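Local coordinates for protein O-methyltransferase family 2 (Planctopirus limnophila, PDB 5I2H) that probably transfers a methyl group from S-adenosyl-L-methionine to a hydroxyl of its substrate, and binds the flavone apigenin in its pocket, at residues A169-L180 and S207-Y218; A263-H273 and L291-D301. All coordinates share one frame; numbering follows the deposited sequence.

Contact 1 packs two helices on one face of the central sheet, and contact 2 joins two parallel strands of that sheet; their centres lie about 14 Å apart. They meet directly. Y210 and V172 of contact 1 both press on the ring of H300, with Y210 CE1 3.5 Å from H300 CE1, while F176 CZ rests 3.8 Å from L267 CD1. Y210 CE2 also lies 3.6 Å from S269 OG. The pocket is nearest to contact 2, whose H273 hydrogen-bonds apigenin; the side chain of Y210 in contact 1 stays about 9 Å from the ligand. Helix 154-179 carries R168, another apigenin-binding residue, just before segment 169-180.

Contact 1: A169-L180 and S207-Y218; sequences AWNVAPRFADVL and SGIYTMAVLQKY
Y210 is a knob from helix 209-217 set into a hole made by A169, V172, A173 and F176, where helix 154-179 packs against helix 209-217 beside the Rossmann-like sheet. The two segment axes cross at -43° and approach to 8.5 Å, a spacing allowed by alanines: A173 CB and A177 CB both meet A213 CB. Aromatic contacts flank this line. Y210 turns its edge to the face of F176 in a T-shaped pair, centroids 5.5 Å apart, and its OH reaches V172 CB. F176 in turn meets V214 CG2 at its ring edge. At the other end I209 lays CD1 over one face of the W170 indole, 3.7 Å from the centroid of the five-membered ring, a CH-pi contact; chi1 of -68° sets the indole beside its own backbone N and swings it back over I209. A serine at W170 would probably leave I209 CD1 without its aromatic cover and open a gap there, beside P103 of the second subunit. Polar links between the helices are few: at their C-terminal ends a water bridges D178 OD1 and K217 NZ, 3.2 Å from each.

Contact 2: A263-H273 and L291-D301; sequences ADDILLSNVLH and LPEGGRLLIHD. With AGI (5,7-dihydroxy-2-(4-hydroxyphenyl)-4H-chromen-4-one), chain C.
Two neighbouring parallel strands, 265-269 and 296-301, pair in the middle of the seven-stranded sheet, joined by helix 277-289 in a beta-alpha-beta crossover. The backbone ladder starts with R296 N giving to D264 O, continues through I266, L298, L268 and H300, and closes with N270 N on H300 O. On the face bearing D265, L267 and S269, R296 grips D265 side-on: NE reaches OD1 and NH2 reaches OD2, each at 2.8 Å. Both nitrogens meet the carboxylate from above its plane, the two groups being turned 43° apart. R198 adds a second salt bridge to D265 OD1, so two arginines share this buried acid. Further along, S269 OG lies at the edge of the H300 ring, hydrogen-bonded to ND1 at 2.9 Å, while NE2 bonds T352; both ring nitrogens are thus held, which fixes the ring's rotation. The other face is apolar: L268 CD1 meets L297 CD1, and L272 CD1 crosses over to I299 CD1 at 3.8 Å. In the 3-10 turn after strand 265-269, H273 donates from ND1 to OD1 of D301, the last residue of strand 296-301, at 2.6 Å, on the syn side of a carboxylate standing almost perpendicular to the ring (87°). With chi1 at 65° the imidazole brings ND1 to D301 and leaves NE2 for the ligand. A water links D301 OD2 with L268 O and L272 N, tying the acid to the turn that carries H273. NE2 of H273 is hydrogen-bonded, edge-on, to apigenin OAD at 2.6 Å. This is the C-terminal edge of a Rossmann-like methyltransferase sheet, where the loops after parallel strands build the pocket, here with a His-carboxylate pair facing a ligand hydroxyl.

Contact 1: A169-L180 and S207-Y218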
loop_
_atom_site.group_PDB
_atom_site.type_symbol
_atom_site.label_atom_id
_atom_site.label_comp_id
_atom_site.label_asym_id
_atom_site.label_seq_id
_atom_site.Cartn_x
_atom_site.Cartn_y
_atom_site.Cartn_z
ATOM N N ALA A 169 -11.915 -17.267 5.135
ATOM C CA ALA A 169 -13.214 -17.931 5.163
ATOM C C ALA A 169 -13.834 -17.923 6.558
ATOM O O ALA A 169 -15.056 -17.740 6.689
ATOM C CB ALA A 169 -13.074 -19.359 4.643
ATOM N N TRP A 170 -13.033 -18.136 7.617
ATOM C CA TRP A 170 -13.645 -18.097 8.949
ATOM C C TRP A 170 -14.216 -16.713 9.245
ATOM O O TRP A 170 -15.187 -16.590 9.997
ATOM C CB TRP A 170 -12.653 -18.474 10.057
ATOM C CG TRP A 170 -12.217 -19.909 10.048
ATOM C CD1 TRP A 170 -10.927 -20.372 9.881
ATOM C CD2 TRP A 170 -13.042 -21.087 10.237
ATOM N NE1 TRP A 170 -10.917 -21.745 9.912
ATOM C CE2 TRP A 170 -12.185 -22.212 10.146
ATOM C CE3 TRP A 170 -14.421 -21.300 10.457
ATOM C CZ2 TRP A 170 -12.664 -23.537 10.284
ATOM C CZ3 TRP A 170 -14.886 -22.604 10.610
ATOM C CH2 TRP A 170 -14.016 -23.699 10.507
ATOM N N ASN A 171 -13.629 -15.660 8.667
ATOM C CA ASN A 171 -14.168 -14.322 8.884
ATOM C C ASN A 171 -15.409 -14.032 8.054
ATOM O O ASN A 171 -16.228 -13.212 8.473
ATOM C CB ASN A 171 -13.118 -13.256 8.570
ATOM C CG ASN A 171 -12.146 -13.071 9.717
ATOM O OD1 ASN A 171 -12.411 -12.277 10.637
ATOM N ND2 ASN A 171 -11.033 -13.839 9.712
ATOM N N VAL A 172 -15.553 -14.632 6.878
ATOM C CA VAL A 172 -16.623 -14.259 5.953
ATOM C C VAL A 172 -17.759 -15.285 5.963
ATOM O O VAL A 172 -18.919 -14.926 5.743
ATOM C CB VAL A 172 -16.082 -14.086 4.521
ATOM C CG1 VAL A 172 -17.236 -13.660 3.553
ATOM C CG2 VAL A 172 -14.931 -13.040 4.507
ATOM N N ALA A 173 -17.445 -16.565 6.201
ATOM C CA ALA A 173 -18.493 -17.579 6.111
ATOM C C ALA A 173 -19.674 -17.306 7.052
ATOM O O ALA A 173 -20.818 -17.560 6.633
ATOM C CB ALA A 173 -17.920 -18.988 6.359
ATOM N N PRO A 174 -19.497 -16.751 8.271
ATOM C CA PRO A 174 -20.688 -16.443 9.093
ATOM C C PRO A 174 -21.647 -15.466 8.421
ATOM O O PRO A 174 -22.882 -15.648 8.494
ATOM C CB PRO A 174 -20.091 -15.851 10.379
ATOM C CG PRO A 174 -18.703 -16.500 10.485
ATOM C CD PRO A 174 -18.236 -16.575 9.031
ATOM N N ARG A 175 -21.110 -14.413 7.789
ATOM C CA ARG A 175 -21.947 -13.500 7.017
ATOM C C ARG A 175 -22.609 -14.231 5.860
ATOM O O ARG A 175 -23.824 -14.127 5.649
ATOM C CB ARG A 175 -21.109 -12.341 6.475
ATOM C CG ARG A 175 -20.465 -11.495 7.516
ATOM C CD ARG A 175 -21.484 -10.770 8.342
ATOM N NE ARG A 175 -20.885 -10.175 9.529
ATOM C CZ ARG A 175 -21.609 -9.549 10.444
ATOM N NH1 ARG A 175 -22.932 -9.466 10.283
ATOM N NH2 ARG A 175 -21.024 -9.015 11.501
ATOM N N PHE A 176 -21.810 -14.968 5.092
ATOM C CA PHE A 176 -22.323 -15.688 3.943
ATOM C C PHE A 176 -23.514 -16.552 4.314
ATOM O O PHE A 176 -24.553 -16.516 3.640
ATOM C CB PHE A 176 -21.218 -16.561 3.353
ATOM C CG PHE A 176 -21.676 -17.394 2.194
ATOM C CD1 PHE A 176 -21.631 -16.890 0.918
ATOM C CD2 PHE A 176 -22.138 -18.671 2.388
ATOM C CE1 PHE A 176 -22.062 -17.652 -0.150
ATOM C CE2 PHE A 176 -22.582 -19.451 1.334
ATOM C CZ PHE A 176 -22.545 -18.941 0.063
ATOM N N ALA A 177 -23.361 -17.372 5.361
ATOM C CA ALA A 177 -24.470 -18.221 5.777
ATOM C C ALA A 177 -25.662 -17.373 6.225
ATOM O O ALA A 177 -26.826 -17.731 5.975
ATOM C CB ALA A 177 -24.021 -19.182 6.875
ATOM N N ASP A 178 -25.391 -16.241 6.885
ATOM C CA ASP A 178 -26.478 -15.410 7.372
ATOM C C ASP A 178 -27.307 -14.835 6.228
ATOM O O ASP A 178 -28.532 -14.666 6.369
ATOM C CB ASP A 178 -25.909 -14.293 8.254
ATOM C CG ASP A 178 -26.992 -13.427 8.861
ATOM O OD1 ASP A 178 -27.820 -13.953 9.632
ATOM O OD2 ASP A 178 -27.013 -12.216 8.550
ATOM N N VAL A 179 -26.686 -14.512 5.096
ATOM C CA VAL A 179 -27.438 -13.849 4.023
ATOM C C VAL A 179 -27.891 -14.790 2.915
ATOM O O VAL A 179 -28.655 -14.355 2.039
ATOM C CB VAL A 179 -26.656 -12.680 3.391
ATOM C CG1 VAL A 179 -26.246 -11.683 4.481
ATOM C CG2 VAL A 179 -25.448 -13.189 2.598
ATOM N N LEU A 180 -27.468 -16.052 2.920
ATOM C CA LEU A 180 -27.958 -16.982 1.907
ATOM C C LEU A 180 -29.438 -17.282 2.124
ATOM O O LEU A 180 -29.797 -17.812 3.182
ATOM C CB LEU A 180 -27.165 -18.278 1.948
ATOM C CG LEU A 180 -27.647 -19.334 0.962
ATOM C CD1 LEU A 180 -27.412 -18.887 -0.474
ATOM C CD2 LEU A 180 -26.917 -20.629 1.250
ATOM N N SER A 207 -11.164 -26.203 1.962
ATOM C CA SER A 207 -11.527 -25.720 3.285
ATOM C C SER A 207 -12.998 -26.088 3.430
ATOM O O SER A 207 -13.360 -26.706 4.433
ATOM C CB SER A 207 -11.274 -24.215 3.495
ATOM O OG SER A 207 -12.459 -23.437 3.273
ATOM N N GLY A 208 -13.847 -25.775 2.426
ATOM C CA GLY A 208 -15.261 -26.091 2.550
ATOM C C GLY A 208 -15.962 -25.353 3.684
ATOM O O GLY A 208 -17.102 -25.682 4.056
ATOM N N ILE A 209 -15.286 -24.346 4.236
ATOM C CA ILE A 209 -15.782 -23.649 5.421
ATOM C C ILE A 209 -17.112 -22.967 5.135
ATOM O O ILE A 209 -17.995 -22.928 6.008
ATOM C CB ILE A 209 -14.712 -22.664 5.906
ATOM C CG1 ILE A 209 -13.573 -23.460 6.572
ATOM C CG2 ILE A 209 -15.275 -21.645 6.899
ATOM C CD1 ILE A 209 -12.307 -22.625 6.746
ATOM N N TYR A 210 -17.284 -22.404 3.923
ATOM C CA TYR A 210 -18.557 -21.748 3.633
ATOM C C TYR A 210 -19.705 -22.742 3.699
ATOM O O TYR A 210 -20.788 -22.418 4.210
ATOM C CB TYR A 210 -18.527 -21.053 2.273
ATOM C CG TYR A 210 -17.601 -19.848 2.273
ATOM C CD1 TYR A 210 -18.042 -18.600 2.687
ATOM C CD2 TYR A 210 -16.273 -19.958 1.863
ATOM C CE1 TYR A 210 -17.187 -17.503 2.704
ATOM C CE2 TYR A 210 -15.413 -18.860 1.869
ATOM C CZ TYR A 210 -15.881 -17.631 2.279
ATOM O OH TYR A 210 -15.038 -16.532 2.301
ATOM N N THR A 211 -19.489 -23.949 3.157
ATOM C CA THR A 211 -20.518 -24.984 3.205
ATOM C C THR A 211 -20.771 -25.443 4.631
ATOM O O THR A 211 -21.931 -25.639 5.014
ATOM C CB THR A 211 -20.111 -26.156 2.323
ATOM O OG1 THR A 211 -20.025 -25.680 0.976
ATOM C CG2 THR A 211 -21.138 -27.286 2.384
HETATM N N MSE A 212 -19.709 -25.601 5.438
HETATM C CA MSE A 212 -19.906 -26.009 6.827
HETATM C C MSE A 212 -20.756 -24.979 7.588
HETATM O O MSE A 212 -21.631 -25.375 8.361
HETATM C CB MSE A 212 -18.573 -26.238 7.535
HETATM C CG MSE A 212 -17.787 -27.352 6.873
HETATM SE SE MSE A 212 -15.989 -27.307 7.551
HETATM C CE MSE A 212 -15.246 -28.362 6.066
ATOM N N ALA A 213 -20.528 -23.677 7.370
ATOM C CA ALA A 213 -21.390 -22.682 8.007
ATOM C C ALA A 213 -22.839 -22.835 7.548
ATOM O O ALA A 213 -23.769 -22.809 8.368
ATOM C CB ALA A 213 -20.868 -21.273 7.735
ATOM N N VAL A 214 -23.058 -22.987 6.236
ATOM C CA VAL A 214 -24.429 -23.156 5.755
ATOM C C VAL A 214 -25.071 -24.379 6.402
ATOM O O VAL A 214 -26.240 -24.345 6.825
ATOM C CB VAL A 214 -24.430 -23.250 4.216
ATOM C CG1 VAL A 214 -25.799 -23.699 3.689
ATOM C CG2 VAL A 214 -24.044 -21.888 3.636
ATOM N N LEU A 215 -24.316 -25.469 6.527
ATOM C CA LEU A 215 -24.905 -26.673 7.118
ATOM C C LEU A 215 -25.238 -26.488 8.597
ATOM O O LEU A 215 -26.189 -27.119 9.083
ATOM C CB LEU A 215 -23.968 -27.877 6.964
ATOM C CG LEU A 215 -23.733 -28.366 5.530
ATOM C CD1 LEU A 215 -22.810 -29.618 5.535
ATOM C CD2 LEU A 215 -25.047 -28.632 4.777
ATOM N N GLN A 216 -24.460 -25.682 9.344
ATOM C CA GLN A 216 -24.873 -25.375 10.718
ATOM C C GLN A 216 -26.137 -24.529 10.744
ATOM O O GLN A 216 -26.979 -24.685 11.646
ATOM C CB GLN A 216 -23.754 -24.668 11.488
ATOM C CG GLN A 216 -22.503 -25.505 11.694
ATOM C CD GLN A 216 -21.597 -24.853 12.705
ATOM O OE1 GLN A 216 -21.745 -23.657 12.986
ATOM N NE2 GLN A 216 -20.669 -25.622 13.281
ATOM N N LYS A 217 -26.303 -23.642 9.776
ATOM C CA LYS A 217 -27.500 -22.817 9.745
ATOM C C LYS A 217 -28.732 -23.624 9.352
ATOM O O LYS A 217 -29.842 -23.334 9.816
ATOM C CB LYS A 217 -27.313 -21.667 8.768
ATOM C CG LYS A 217 -28.576 -20.813 8.657
ATOM C CD LYS A 217 -28.287 -19.460 8.164
ATOM C CE LYS A 217 -29.415 -18.517 8.622
ATOM N NZ LYS A 217 -29.331 -18.167 10.087
ATOM N N TYR A 218 -28.553 -24.626 8.489
ATOM C CA TYR A 218 -29.647 -25.376 7.878
ATOM C C TYR A 218 -29.438 -26.847 8.213
ATOM O O TYR A 218 -28.846 -27.603 7.423
ATOM C CB TYR A 218 -29.690 -25.147 6.371
ATOM C CG TYR A 218 -30.103 -23.754 5.950
ATOM C CD1 TYR A 218 -31.432 -23.344 6.037
ATOM C CD2 TYR A 218 -29.171 -22.853 5.454
ATOM C CE1 TYR A 218 -31.822 -22.085 5.638
ATOM C CE2 TYR A 218 -29.553 -21.582 5.047
ATOM C CZ TYR A 218 -30.871 -21.201 5.147
ATOM O OH TYR A 218 -31.247 -19.938 4.733
HETATM O O HOH W 1 -26.730 -16.535 11.078
#

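Contact 2: A263-H273 and L291-D301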
loop_
_atom_site.group_PDB
_atom_site.type_symbol
_atom_site.label_atom_id
_atom_site.label_comp_id
_atom_site.label_asym_id
_atom_site.label_seq_id
_atom_site.Cartn_x
_atom_site.Cartn_y
_atom_site.Cartn_z
ATOM N N ALA A 263 -26.931 -31.753 -7.202
ATOM C CA ALA A 263 -26.991 -30.717 -6.183
ATOM C C ALA A 263 -28.115 -29.753 -6.499
ATOM O O ALA A 263 -28.480 -29.567 -7.663
ATOM C CB ALA A 263 -25.667 -29.952 -6.107
ATOM N N ASP A 264 -28.644 -29.122 -5.449
ATOM C CA ASP A 264 -29.610 -28.043 -5.629
ATOM C C ASP A 264 -28.911 -26.703 -5.856
ATOM O O ASP A 264 -29.321 -25.920 -6.712
ATOM C CB ASP A 264 -30.510 -27.938 -4.400
ATOM C CG ASP A 264 -31.392 -29.172 -4.214
ATOM O OD1 ASP A 264 -32.326 -29.377 -5.031
ATOM O OD2 ASP A 264 -31.163 -29.935 -3.265
ATOM N N ASP A 265 -27.888 -26.412 -5.061
ATOM C CA ASP A 265 -27.121 -25.167 -5.129
ATOM C C ASP A 265 -25.677 -25.512 -5.427
ATOM O O ASP A 265 -25.143 -26.467 -4.846
ATOM C CB ASP A 265 -27.152 -24.407 -3.805
ATOM C CG ASP A 265 -28.549 -23.882 -3.465
ATOM O OD1 ASP A 265 -29.280 -23.518 -4.399
ATOM O OD2 ASP A 265 -28.903 -23.846 -2.279
ATOM N N ILE A 266 -25.032 -24.715 -6.282
ATOM C CA ILE A 266 -23.607 -24.870 -6.557
ATOM C C ILE A 266 -22.914 -23.559 -6.215
ATOM O O ILE A 266 -23.310 -22.496 -6.712
ATOM C CB ILE A 266 -23.349 -25.278 -8.014
ATOM C CG1 ILE A 266 -23.956 -26.664 -8.234
ATOM C CG2 ILE A 266 -21.851 -25.270 -8.292
ATOM C CD1 ILE A 266 -23.896 -27.123 -9.674
ATOM N N LEU A 267 -21.899 -23.631 -5.353
ATOM C CA LEU A 267 -21.143 -22.469 -4.887
ATOM C C LEU A 267 -19.782 -22.413 -5.591
ATOM O O LEU A 267 -19.023 -23.406 -5.612
ATOM C CB LEU A 267 -20.961 -22.548 -3.366
ATOM C CG LEU A 267 -20.076 -21.461 -2.733
ATOM C CD1 LEU A 267 -20.686 -20.060 -2.996
ATOM C CD2 LEU A 267 -19.876 -21.699 -1.230
ATOM N N LEU A 268 -19.476 -21.257 -6.151
ATOM C CA LEU A 268 -18.160 -20.919 -6.703
ATOM C C LEU A 268 -17.684 -19.726 -5.884
ATOM O O LEU A 268 -18.041 -18.579 -6.189
ATOM C CB LEU A 268 -18.236 -20.536 -8.184
ATOM C CG LEU A 268 -18.764 -21.657 -9.100
ATOM C CD1 LEU A 268 -18.993 -21.200 -10.541
ATOM C CD2 LEU A 268 -17.859 -22.900 -9.008
ATOM N N SER A 269 -16.878 -19.971 -4.854
ATOM C CA SER A 269 -16.469 -18.914 -3.935
ATOM C C SER A 269 -14.991 -18.656 -4.171
ATOM O O SER A 269 -14.174 -19.535 -3.920
ATOM C CB SER A 269 -16.749 -19.325 -2.481
ATOM O OG SER A 269 -16.278 -18.310 -1.594
ATOM N N ASN A 270 -14.649 -17.451 -4.645
ATOM C CA ASN A 270 -13.254 -17.094 -4.931
ATOM C C ASN A 270 -12.621 -18.076 -5.899
ATOM O O ASN A 270 -11.425 -18.371 -5.802
ATOM C CB ASN A 270 -12.424 -17.012 -3.640
ATOM C CG ASN A 270 -12.934 -15.937 -2.730
ATOM O OD1 ASN A 270 -13.077 -14.792 -3.159
ATOM N ND2 ASN A 270 -13.288 -16.304 -1.485
ATOM N N VAL A 271 -13.424 -18.571 -6.834
ATOM C CA VAL A 271 -12.972 -19.485 -7.881
ATOM C C VAL A 271 -12.879 -18.773 -9.210
ATOM O O VAL A 271 -11.865 -18.858 -9.897
ATOM C CB VAL A 271 -13.903 -20.718 -8.007
ATOM C CG1 VAL A 271 -13.462 -21.596 -9.248
ATOM C CG2 VAL A 271 -13.912 -21.582 -6.721
ATOM N N LEU A 272 -13.949 -18.080 -9.607
ATOM C CA LEU A 272 -13.989 -17.566 -10.976
ATOM C C LEU A 272 -12.901 -16.519 -11.216
ATOM O O LEU A 272 -12.372 -16.418 -12.329
ATOM C CB LEU A 272 -15.375 -16.993 -11.291
ATOM C CG LEU A 272 -16.460 -18.051 -11.509
ATOM C CD1 LEU A 272 -17.828 -17.436 -11.636
ATOM C CD2 LEU A 272 -16.166 -18.946 -12.697
ATOM N N HIS A 273 -12.515 -15.758 -10.179
ATOM C CA HIS A 273 -11.483 -14.744 -10.393
ATOM C C HIS A 273 -10.097 -15.354 -10.613
ATOM O O HIS A 273 -9.171 -14.621 -10.978
ATOM C CB HIS A 273 -11.468 -13.707 -9.243
ATOM C CG HIS A 273 -11.079 -14.250 -7.896
ATOM N ND1 HIS A 273 -11.667 -13.796 -6.727
ATOM C CD2 HIS A 273 -10.111 -15.120 -7.510
ATOM C CE1 HIS A 273 -11.101 -14.384 -5.683
ATOM N NE2 HIS A 273 -10.160 -15.201 -6.131
ATOM N N LEU A 291 -27.924 -28.389 -12.937
ATOM C CA LEU A 291 -28.865 -27.916 -11.927
ATOM C C LEU A 291 -30.289 -28.362 -12.252
ATOM O O LEU A 291 -30.709 -28.330 -13.419
ATOM C CB LEU A 291 -28.825 -26.396 -11.836
ATOM C CG LEU A 291 -27.598 -25.806 -11.151
ATOM C CD1 LEU A 291 -27.655 -24.277 -11.276
ATOM C CD2 LEU A 291 -27.582 -26.289 -9.674
ATOM N N PRO A 292 -31.064 -28.750 -11.246
ATOM C CA PRO A 292 -32.499 -28.944 -11.455
ATOM C C PRO A 292 -33.191 -27.598 -11.594
ATOM O O PRO A 292 -32.654 -26.561 -11.239
ATOM C CB PRO A 292 -32.937 -29.653 -10.175
ATOM C CG PRO A 292 -32.058 -29.021 -9.128
ATOM C CD PRO A 292 -30.698 -28.847 -9.818
ATOM N N GLU A 293 -34.414 -27.616 -12.108
ATOM C CA GLU A 293 -35.164 -26.362 -12.160
ATOM C C GLU A 293 -35.317 -25.833 -10.734
ATOM O O GLU A 293 -35.599 -26.596 -9.808
ATOM C CB GLU A 293 -36.520 -26.572 -12.821
ATOM C CG GLU A 293 -37.172 -25.302 -13.361
ATOM C CD GLU A 293 -38.641 -25.535 -13.735
ATOM O OE1 GLU A 293 -39.476 -25.634 -12.807
ATOM O OE2 GLU A 293 -38.951 -25.645 -14.943
ATOM N N GLY A 294 -35.039 -24.544 -10.540
ATOM C CA GLY A 294 -35.019 -23.982 -9.210
ATOM C C GLY A 294 -33.707 -24.173 -8.483
ATOM O O GLY A 294 -33.539 -23.644 -7.366
ATOM N N GLY A 295 -32.769 -24.912 -9.071
ATOM C CA GLY A 295 -31.412 -24.887 -8.567
ATOM C C GLY A 295 -30.812 -23.493 -8.661
ATOM O O GLY A 295 -31.263 -22.636 -9.421
ATOM N N ARG A 296 -29.782 -23.251 -7.865
ATOM C CA ARG A 296 -29.107 -21.957 -7.844
ATOM C C ARG A 296 -27.625 -22.096 -8.121
ATOM O O ARG A 296 -26.976 -23.029 -7.645
ATOM C CB ARG A 296 -29.303 -21.245 -6.495
ATOM C CG ARG A 296 -30.805 -21.020 -6.215
ATOM C CD ARG A 296 -31.029 -20.328 -4.875
ATOM N NE ARG A 296 -30.548 -21.115 -3.721
ATOM C CZ ARG A 296 -30.654 -20.715 -2.458
ATOM N NH1 ARG A 296 -31.211 -19.535 -2.195
ATOM N NH2 ARG A 296 -30.211 -21.487 -1.466
ATOM N N LEU A 297 -27.091 -21.131 -8.861
ATOM C CA LEU A 297 -25.665 -20.920 -8.931
ATOM C C LEU A 297 -25.338 -19.760 -7.998
ATOM O O LEU A 297 -25.876 -18.651 -8.152
ATOM C CB LEU A 297 -25.208 -20.648 -10.368
ATOM C CG LEU A 297 -23.711 -20.396 -10.522
ATOM C CD1 LEU A 297 -22.957 -21.694 -10.237
ATOM C CD2 LEU A 297 -23.432 -19.866 -11.929
ATOM N N LEU A 298 -24.488 -20.029 -7.027
ATOM C CA LEU A 298 -24.033 -19.046 -6.040
ATOM C C LEU A 298 -22.609 -18.663 -6.397
ATOM O O LEU A 298 -21.685 -19.479 -6.258
ATOM C CB LEU A 298 -24.091 -19.625 -4.629
ATOM C CG LEU A 298 -25.439 -20.252 -4.235
ATOM C CD1 LEU A 298 -25.289 -20.985 -2.883
ATOM C CD2 LEU A 298 -26.642 -19.315 -4.270
ATOM N N ILE A 299 -22.414 -17.429 -6.852
ATOM C CA ILE A 299 -21.065 -16.927 -7.119
ATOM C C ILE A 299 -20.709 -16.008 -5.964
ATOM O O ILE A 299 -21.446 -15.054 -5.683
ATOM C CB ILE A 299 -20.991 -16.187 -8.470
ATOM C CG1 ILE A 299 -21.190 -17.181 -9.624
ATOM C CG2 ILE A 299 -19.664 -15.459 -8.614
ATOM C CD1 ILE A 299 -21.421 -16.482 -10.968
ATOM N N HIS A 300 -19.599 -16.298 -5.277
ATOM C CA HIS A 300 -19.166 -15.485 -4.145
ATOM C C HIS A 300 -17.796 -14.925 -4.487
ATOM O O HIS A 300 -16.842 -15.684 -4.642
ATOM C CB HIS A 300 -19.135 -16.310 -2.857
ATOM C CG HIS A 300 -18.770 -15.527 -1.633
ATOM N ND1 HIS A 300 -17.753 -15.923 -0.791
ATOM C CD2 HIS A 300 -19.277 -14.380 -1.104
ATOM C CE1 HIS A 300 -17.647 -15.053 0.206
ATOM N NE2 HIS A 300 -18.557 -14.113 0.041
ATOM N N ASP A 301 -17.701 -13.608 -4.666
ATOM C CA ASP A 301 -16.443 -13.066 -5.153
ATOM C C ASP A 301 -16.427 -11.577 -4.847
ATOM O O ASP A 301 -17.368 -11.034 -4.245
ATOM C CB ASP A 301 -16.266 -13.373 -6.660
ATOM C CG ASP A 301 -14.820 -13.657 -7.012
ATOM O OD1 ASP A 301 -14.001 -12.726 -6.854
ATOM O OD2 ASP A 301 -14.501 -14.813 -7.372
HETATM C CAG AGI C . -1.692 -17.936 -3.663
HETATM C CAE AGI C . -0.329 -18.203 -3.567
HETATM C CAM AGI C . 0.252 -19.084 -4.474
HETATM O OAB AGI C . 1.591 -19.328 -4.365
HETATM C CAF AGI C . -0.525 -19.697 -5.473
HETATM C CAH AGI C . -1.894 -19.427 -5.571
HETATM C CAP AGI C . -2.470 -18.542 -4.656
HETATM C CAQ AGI C . -3.910 -18.168 -4.649
HETATM O OAL AGI C . -4.171 -17.083 -3.845
HETATM C CAJ AGI C . -4.920 -18.832 -5.369
HETATM C CAR AGI C . -6.250 -18.379 -5.283
HETATM O OAA AGI C . -7.167 -18.971 -5.904
HETATM C CAT AGI C . -6.560 -17.190 -4.403
HETATM C CAS AGI C . -5.425 -16.562 -3.689
HETATM C CAK AGI C . -5.614 -15.464 -2.869
HETATM C CAN AGI C . -6.881 -14.939 -2.705
HETATM O OAC AGI C . -7.005 -13.877 -1.876
HETATM C CAI AGI C . -8.007 -15.483 -3.342
HETATM C CAO AGI C . -7.914 -16.580 -4.182
HETATM O OAD AGI C . -9.035 -17.047 -4.762
HETATM O O HOH W 2 -15.951 -17.202 -7.707
#